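Local coordinates for protein pumilio homolog 23 (Arabidopsis thaliana, PDB 5WZJ) that binds a specific sequence of 18S ribosomal RNA through pumilio repeats packed into a right-handed superhelix, and probably regulates translation and mRNA stability, at residues I327-S332 and G361-L366. Sequence-based numbering, arbitrary orientation.
Sequences IQALIS and GVVASL. With nucleotides of chain B.
Q328 lays its side chain along G361, its CD 3.5 Å from the glycine's carbonyl carbon, and reads the base of U5 of chain B beyond it, a clear example of base recognition by a pumilio repeat. Two hydrogen bonds make the reading: U5 N3 donates to Q328 OE1 (2.7 Å) in an almost straight bond of 172°, while Q328 NE2 gives a longer, more bent one to U5 O2 (3.2 Å). The chain is extended beyond CG (chi2 -178°), which carries the amide out to the base. A leucine in place of Q328 would probably leave N3 and O2 of U5 without these partners and weaken selection for uracil. O4 of U6 of chain B accepts from G361 N (2.7 Å), and Q328 NE2 lies close to the same oxygen.

Among polar groups within the helices, S365 OG donates back to G361 O (2.9 Å), which S365 N reaches from the opposite face of its plane; the same hydroxyl lies against Q328 CB and CG.

Deeper in, contacts are apolar. I331 sends CD1 across V362 to meet CG1 (3.8 Å), the two side chains crossing nearly at right angles, whereas its CG2, anti to the backbone N, presses on the S365 carbonyl oxygen and reaches L366 CD1 (3.9 Å).

The two helical segments run side by side, their axes 8.7 Å apart at closest approach and 5° from parallel, both contacting the RNA; 327-332 belongs to the sixth pumilio repeat. Behind them helices 314-318, 337-347 and 351-356 close the hydrophobic side, while R181 of helix 175-181 touches Q328 and S365.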
loop_
_atom_site.group_PDB
_atom_site.type_symbol
_atom_site.label_atom_id
_atom_site.label_comp_id
_atom_site.label_asym_id
_atom_site.label_seq_id
_atom_site.Cartn_x
_atom_site.Cartn_y
_atom_site.Cartn_z
ATOM N N ILE A 327 -3.396 -15.825 -0.596
ATOM C CA ILE A 327 -2.756 -16.584 0.472
ATOM C C ILE A 327 -1.916 -15.654 1.343
ATOM O O ILE A 327 -1.890 -15.785 2.573
ATOM C CB ILE A 327 -1.929 -17.740 -0.121
ATOM C CG1 ILE A 327 -2.840 -18.701 -0.885
ATOM C CG2 ILE A 327 -1.177 -18.498 0.982
ATOM C CD1 ILE A 327 -4.070 -19.174 -0.055
ATOM N N GLN A 328 -1.249 -14.675 0.725
ATOM C CA GLN A 328 -0.485 -13.709 1.507
ATOM C C GLN A 328 -1.382 -12.953 2.479
ATOM O O GLN A 328 -1.022 -12.760 3.649
ATOM C CB GLN A 328 0.233 -12.732 0.583
ATOM C CG GLN A 328 1.449 -13.312 -0.141
ATOM C CD GLN A 328 2.127 -12.258 -0.996
ATOM O OE1 GLN A 328 2.226 -11.095 -0.593
ATOM N NE2 GLN A 328 2.576 -12.648 -2.190
ATOM N N ALA A 329 -2.552 -12.511 2.009
ATOM C CA ALA A 329 -3.507 -11.852 2.899
ATOM C C ALA A 329 -4.014 -12.814 3.965
ATOM O O ALA A 329 -4.134 -12.444 5.138
ATOM C CB ALA A 329 -4.676 -11.274 2.085
ATOM N N LEU A 330 -4.322 -14.053 3.582
ATOM C CA LEU A 330 -4.787 -15.029 4.568
ATOM C C LEU A 330 -3.742 -15.252 5.658
ATOM O O LEU A 330 -4.055 -15.216 6.855
ATOM C CB LEU A 330 -5.114 -16.353 3.885
ATOM C CG LEU A 330 -5.585 -17.482 4.811
ATOM C CD1 LEU A 330 -7.078 -17.374 5.115
ATOM C CD2 LEU A 330 -5.295 -18.803 4.155
ATOM N N ILE A 331 -2.500 -15.512 5.255
ATOM C CA ILE A 331 -1.420 -15.735 6.215
ATOM C C ILE A 331 -1.297 -14.548 7.164
ATOM O O ILE A 331 -1.263 -14.708 8.393
ATOM C CB ILE A 331 -0.095 -15.997 5.473
ATOM C CG1 ILE A 331 -0.141 -17.321 4.703
ATOM C CG2 ILE A 331 1.075 -16.008 6.462
ATOM C CD1 ILE A 331 1.033 -17.496 3.744
ATOM N N SER A 332 -1.238 -13.336 6.602
ATOM C CA SER A 332 -0.954 -12.136 7.388
ATOM C C SER A 332 -2.003 -11.887 8.455
ATOM O O SER A 332 -1.721 -11.204 9.446
ATOM C CB SER A 332 -0.883 -10.902 6.482
ATOM O OG SER A 332 0.075 -11.078 5.470
ATOM N N GLY A 361 6.748 -13.635 -1.696
ATOM C CA GLY A 361 5.867 -12.927 -0.780
ATOM C C GLY A 361 5.071 -13.858 0.116
ATOM O O GLY A 361 4.744 -13.505 1.255
ATOM N N VAL A 362 4.750 -15.057 -0.373
ATOM C CA VAL A 362 4.086 -16.041 0.482
ATOM C C VAL A 362 5.008 -16.433 1.627
ATOM O O VAL A 362 4.599 -16.488 2.791
ATOM C CB VAL A 362 3.658 -17.277 -0.334
ATOM C CG1 VAL A 362 3.022 -18.325 0.586
ATOM C CG2 VAL A 362 2.705 -16.886 -1.461
ATOM N N VAL A 363 6.273 -16.712 1.301
ATOM C CA VAL A 363 7.260 -17.066 2.319
ATOM C C VAL A 363 7.428 -15.923 3.310
ATOM O O VAL A 363 7.402 -16.126 4.529
ATOM C CB VAL A 363 8.599 -17.442 1.654
ATOM C CG1 VAL A 363 9.656 -17.724 2.712
ATOM C CG2 VAL A 363 8.418 -18.659 0.765
ATOM N N ALA A 364 7.600 -14.700 2.796
ATOM C CA ALA A 364 7.734 -13.529 3.661
ATOM C C ALA A 364 6.543 -13.386 4.601
ATOM O O ALA A 364 6.707 -13.063 5.781
ATOM C CB ALA A 364 7.875 -12.263 2.804
ATOM N N SER A 365 5.328 -13.602 4.093
ATOM C CA SER A 365 4.159 -13.443 4.948
ATOM C C SER A 365 4.154 -14.472 6.068
ATOM O O SER A 365 3.817 -14.147 7.211
ATOM C CB SER A 365 2.872 -13.548 4.118
ATOM O OG SER A 365 2.816 -12.516 3.145
ATOM N N LEU A 366 4.492 -15.724 5.758
ATOM C CA LEU A 366 4.450 -16.760 6.788
ATOM C C LEU A 366 5.495 -16.500 7.865
ATOM O O LEU A 366 5.205 -16.604 9.066
ATOM C CB LEU A 366 4.649 -18.138 6.156
ATOM C CG LEU A 366 4.356 -19.320 7.073
ATOM C CD1 LEU A 366 2.901 -19.294 7.541
ATOM C CD2 LEU A 366 4.683 -20.655 6.390
ATOM P P U B 5 6.520 -3.462 -5.375
ATOM O OP1 U B 5 7.453 -3.184 -6.493
ATOM O OP2 U B 5 5.088 -3.078 -5.432
ATOM O "O5'" U B 5 6.583 -5.019 -5.044
ATOM C "C5'" U B 5 7.835 -5.667 -4.856
ATOM C "C4'" U B 5 7.712 -7.158 -5.038
ATOM O "O4'" U B 5 6.924 -7.706 -3.947
ATOM C "C3'" U B 5 7.012 -7.589 -6.323
ATOM O "O3'" U B 5 7.550 -8.837 -6.728
ATOM C "C2'" U B 5 5.568 -7.791 -5.863
ATOM O "O2'" U B 5 4.811 -8.659 -6.677
ATOM C "C1'" U B 5 5.778 -8.361 -4.463
ATOM N N1 U B 5 4.671 -8.113 -3.528
ATOM C C2 U B 5 4.142 -9.214 -2.884
ATOM O O2 U B 5 4.538 -10.344 -3.089
ATOM N N3 U B 5 3.125 -8.951 -2.004
ATOM C C4 U B 5 2.601 -7.712 -1.707
ATOM O O4 U B 5 1.689 -7.650 -0.889
ATOM C C5 U B 5 3.203 -6.615 -2.402
ATOM C C6 U B 5 4.204 -6.842 -3.269
ATOM P P U B 6 8.416 -8.978 -8.067
ATOM O OP1 U B 6 9.309 -10.144 -7.859
ATOM O OP2 U B 6 8.985 -7.670 -8.439
ATOM O "O5'" U B 6 7.315 -9.334 -9.160
ATOM C "C5'" U B 6 7.582 -10.193 -10.259
ATOM C "C4'" U B 6 6.340 -10.954 -10.648
ATOM O "O4'" U B 6 6.105 -11.995 -9.661
ATOM C "C3'" U B 6 5.061 -10.108 -10.691
ATOM O "O3'" U B 6 4.204 -10.561 -11.742
ATOM C "C2'" U B 6 4.416 -10.389 -9.333
ATOM O "O2'" U B 6 3.014 -10.224 -9.308
ATOM C "C1'" U B 6 4.812 -11.845 -9.097
ATOM N N1 U B 6 4.887 -12.246 -7.680
ATOM C C2 U B 6 3.923 -13.119 -7.200
ATOM O O2 U B 6 3.010 -13.547 -7.897
ATOM N N3 U B 6 4.058 -13.470 -5.877
ATOM C C4 U B 6 5.051 -13.059 -5.006
ATOM O O4 U B 6 5.053 -13.467 -3.837
ATOM C C5 U B 6 6.013 -12.164 -5.580
ATOM C C6 U B 6 5.900 -11.790 -6.863
#